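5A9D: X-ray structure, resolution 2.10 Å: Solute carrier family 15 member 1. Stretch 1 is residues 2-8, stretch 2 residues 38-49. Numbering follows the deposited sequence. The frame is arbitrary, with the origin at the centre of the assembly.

Stretch 1 (2-8) GNQVQIK
Stretch 2, residues 38-49: MTFDIDKLTSIN

Strands 4-8 and 38-41 pair antiparallel, with N-to-C directions 151° apart and axes 4.5 Å apart at closest approach. Val5 faces Phe40 and Ile7 faces Met38 as hydrogen-bonded pairs, each with CA atoms 5.2 Å apart. Gln4-Asp41 and Gln6-Thr39 are the non-hydrogen-bonded pairs, at 4.7 and 4.6 Å between CA atoms. Val5 N donates to Phe40 O at 2.8 Å, and Phe40 N returns to Val5 O at 2.9 Å. Ile7 N to Met38 O and Met38 N to Ile7 O are both 2.8 Å. Beyond the last bridge, Ile42 N donates to Asn3 O at 3.2 Å. Strand phi runs from -84° at Asp41 to -140° at Phe40, and psi from 127° at Val5 to 153° at Phe40. Ile42 breaks the pattern at -49/-42, and the chain turns; Lys44 N bonds Asp41 O at 2.9 Å.

Val5, Ile7, Met38 and Phe40 share one sheet face. Val5 is t (chi1 164°), with CG2 3.6 Å from Ile42 CD1 and CG1 3.9 Å from Leu45 CD2. Ile42 is t, p; Leu45 is t, p and points toward stretch 1. Ile7 is m, t, which carries CD1 to 3.8 Å from Leu45 CD2, 4.0 Å from Phe40 CD2 and 4.1 Å from CD1 of Ile48, also m, t. Phe40 is m with chi2 -88°. These contacts are apolar packing. Met38, m, t, m, lies beside Ile7.

Gln4, Gln6, Thr39 and Asp41 occupy the other face. Gln4 is p, t (chi3 -131°) and Gln6 is m, t (chi3 26°). These conformations let Gln6 NE2 donate to Gln4 OE1 at 3.3 Å. Thr39 is m; its CG2 lies 3.3 Å from Gln4 OE1, and its OG1 3.6 Å from Gln6 CG. Asp41 is m, chi2 -44°. Lys44 is m, t, t, t; its extended chain brings NZ to 3.5 Å from Asp41 OD2, a salt bridge of opposite charges. Asn3 is t (chi2 -119°). Its CA-to-CB bond points sideways, but the side-chain end comes nearer, with ND2 3.3 Å from Ile42 CG2.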

# COMPACT_ATOMS: atom_id res chain seq x y z
N GLY A 2 5.46 2.42 -16.12
CA GLY A 2 4.43 2.33 -17.15
C GLY A 2 4.02 0.89 -17.36
O GLY A 2 3.02 0.44 -16.81
N ASN A 3 4.89 0.13 -18.05
CA ASN A 3 4.77 -1.30 -18.36
C ASN A 3 5.87 -2.10 -17.59
O ASN A 3 5.87 -3.35 -17.62
CB ASN A 3 4.90 -1.46 -19.90
CG ASN A 3 5.05 -2.85 -20.49
OD1 ASN A 3 6.06 -3.17 -21.15
ND2 ASN A 3 4.03 -3.68 -20.35
N GLN A 4 6.82 -1.40 -16.92
CA GLN A 4 7.92 -2.09 -16.23
C GLN A 4 7.65 -2.34 -14.73
O GLN A 4 7.00 -1.55 -14.04
CB GLN A 4 9.30 -1.42 -16.46
CG GLN A 4 9.58 -0.15 -15.66
CD GLN A 4 10.96 0.44 -15.88
OE1 GLN A 4 11.69 0.77 -14.92
NE2 GLN A 4 11.37 0.57 -17.14
N VAL A 5 8.07 -3.51 -14.29
CA VAL A 5 7.91 -3.98 -12.92
C VAL A 5 9.31 -3.99 -12.29
O VAL A 5 10.26 -4.49 -12.92
CB VAL A 5 7.24 -5.39 -12.94
CG1 VAL A 5 7.40 -6.12 -11.61
CG2 VAL A 5 5.76 -5.27 -13.31
N GLN A 6 9.47 -3.35 -11.13
CA GLN A 6 10.76 -3.34 -10.44
C GLN A 6 10.67 -4.26 -9.24
O GLN A 6 9.69 -4.21 -8.48
CB GLN A 6 11.19 -1.93 -10.04
CG GLN A 6 11.77 -1.09 -11.20
CD GLN A 6 12.14 0.33 -10.78
OE1 GLN A 6 12.43 0.59 -9.63
NE2 GLN A 6 12.10 1.29 -11.70
N ILE A 7 11.64 -5.18 -9.11
CA ILE A 7 11.68 -6.17 -8.03
C ILE A 7 13.06 -6.22 -7.38
O ILE A 7 14.06 -6.42 -8.05
CB ILE A 7 11.26 -7.59 -8.52
CG1 ILE A 7 9.93 -7.56 -9.31
CG2 ILE A 7 11.21 -8.60 -7.34
CD1 ILE A 7 9.59 -8.83 -10.15
N LYS A 8 13.07 -6.13 -6.06
CA LYS A 8 14.26 -6.28 -5.21
C LYS A 8 13.99 -7.56 -4.42
O LYS A 8 12.86 -7.81 -4.05
CB LYS A 8 14.36 -5.07 -4.26
CG LYS A 8 15.41 -5.16 -3.16
CD LYS A 8 14.84 -4.45 -1.97
CE LYS A 8 15.67 -3.30 -1.51
NZ LYS A 8 14.87 -2.42 -0.63
N MET A 38 15.62 -4.96 -9.81
CA MET A 38 15.76 -5.47 -11.17
C MET A 38 14.47 -5.07 -11.91
O MET A 38 13.41 -5.06 -11.30
CB MET A 38 15.93 -6.98 -11.14
CG MET A 38 17.26 -7.39 -10.53
SD MET A 38 17.22 -9.10 -10.02
CE MET A 38 16.30 -8.97 -8.51
N THR A 39 14.59 -4.69 -13.19
CA THR A 39 13.47 -4.23 -14.01
C THR A 39 13.04 -5.26 -15.06
O THR A 39 13.89 -5.85 -15.71
CB THR A 39 13.86 -2.89 -14.65
OG1 THR A 39 14.26 -1.97 -13.64
CG2 THR A 39 12.74 -2.29 -15.45
N PHE A 40 11.73 -5.46 -15.25
CA PHE A 40 11.18 -6.42 -16.22
C PHE A 40 9.98 -5.86 -16.92
O PHE A 40 9.25 -5.07 -16.31
CB PHE A 40 10.72 -7.70 -15.49
CG PHE A 40 11.78 -8.37 -14.63
CD1 PHE A 40 12.64 -9.32 -15.18
CD2 PHE A 40 11.91 -8.05 -13.28
CE1 PHE A 40 13.61 -9.94 -14.39
CE2 PHE A 40 12.90 -8.66 -12.49
CZ PHE A 40 13.75 -9.59 -13.06
N ASP A 41 9.71 -6.32 -18.15
CA ASP A 41 8.47 -5.99 -18.87
C ASP A 41 7.48 -7.02 -18.34
O ASP A 41 7.82 -8.22 -18.31
CB ASP A 41 8.63 -6.16 -20.39
CG ASP A 41 9.58 -5.17 -21.04
OD1 ASP A 41 9.50 -3.96 -20.70
OD2 ASP A 41 10.36 -5.59 -21.92
N ILE A 42 6.30 -6.56 -17.86
CA ILE A 42 5.25 -7.37 -17.25
C ILE A 42 4.90 -8.62 -18.10
O ILE A 42 4.75 -9.70 -17.54
CB ILE A 42 3.98 -6.54 -16.85
CG1 ILE A 42 2.99 -7.35 -15.99
CG2 ILE A 42 3.24 -5.91 -18.06
CD1 ILE A 42 3.33 -7.54 -14.60
N ASP A 43 4.81 -8.47 -19.44
CA ASP A 43 4.47 -9.55 -20.38
C ASP A 43 5.57 -10.62 -20.44
O ASP A 43 5.27 -11.75 -20.81
CB ASP A 43 4.20 -8.98 -21.80
CG ASP A 43 5.46 -8.64 -22.59
OD1 ASP A 43 6.11 -7.63 -22.26
OD2 ASP A 43 5.79 -9.40 -23.53
N LYS A 44 6.82 -10.24 -20.12
CA LYS A 44 8.00 -11.12 -20.14
C LYS A 44 8.24 -11.77 -18.79
O LYS A 44 9.09 -12.63 -18.68
CB LYS A 44 9.26 -10.36 -20.63
CG LYS A 44 9.20 -10.00 -22.11
CD LYS A 44 10.39 -9.14 -22.52
CE LYS A 44 10.33 -8.78 -23.99
NZ LYS A 44 11.44 -7.89 -24.39
N LEU A 45 7.46 -11.39 -17.76
CA LEU A 45 7.55 -11.94 -16.40
C LEU A 45 6.55 -13.08 -16.36
O LEU A 45 5.55 -13.02 -15.65
CB LEU A 45 7.22 -10.82 -15.38
CG LEU A 45 7.82 -10.89 -13.98
CD1 LEU A 45 9.36 -11.07 -14.00
CD2 LEU A 45 7.47 -9.65 -13.19
N THR A 46 6.84 -14.12 -17.17
CA THR A 46 6.05 -15.34 -17.41
C THR A 46 5.83 -16.15 -16.13
O THR A 46 4.70 -16.56 -15.86
CB THR A 46 6.71 -16.16 -18.55
OG1 THR A 46 6.83 -15.31 -19.69
CG2 THR A 46 5.91 -17.40 -18.92
N SER A 47 6.92 -16.40 -15.38
CA SER A 47 6.91 -17.12 -14.11
C SER A 47 8.15 -16.78 -13.30
O SER A 47 9.15 -16.33 -13.87
CB SER A 47 6.79 -18.63 -14.32
OG SER A 47 8.01 -19.22 -14.72
N ILE A 48 8.07 -16.95 -11.99
CA ILE A 48 9.18 -16.72 -11.07
C ILE A 48 9.22 -17.91 -10.14
O ILE A 48 8.22 -18.22 -9.50
CB ILE A 48 9.06 -15.36 -10.30
CG1 ILE A 48 9.04 -14.16 -11.27
CG2 ILE A 48 10.21 -15.21 -9.29
CD1 ILE A 48 8.60 -12.82 -10.63
N ASN A 49 10.36 -18.61 -10.10
CA ASN A 49 10.56 -19.79 -9.26
C ASN A 49 11.55 -19.45 -8.17
O ASN A 49 12.49 -18.70 -8.41
CB ASN A 49 11.08 -20.99 -10.07
CG ASN A 49 10.29 -21.27 -11.32
OD1 ASN A 49 9.06 -21.48 -11.29
ND2 ASN A 49 10.97 -21.22 -12.45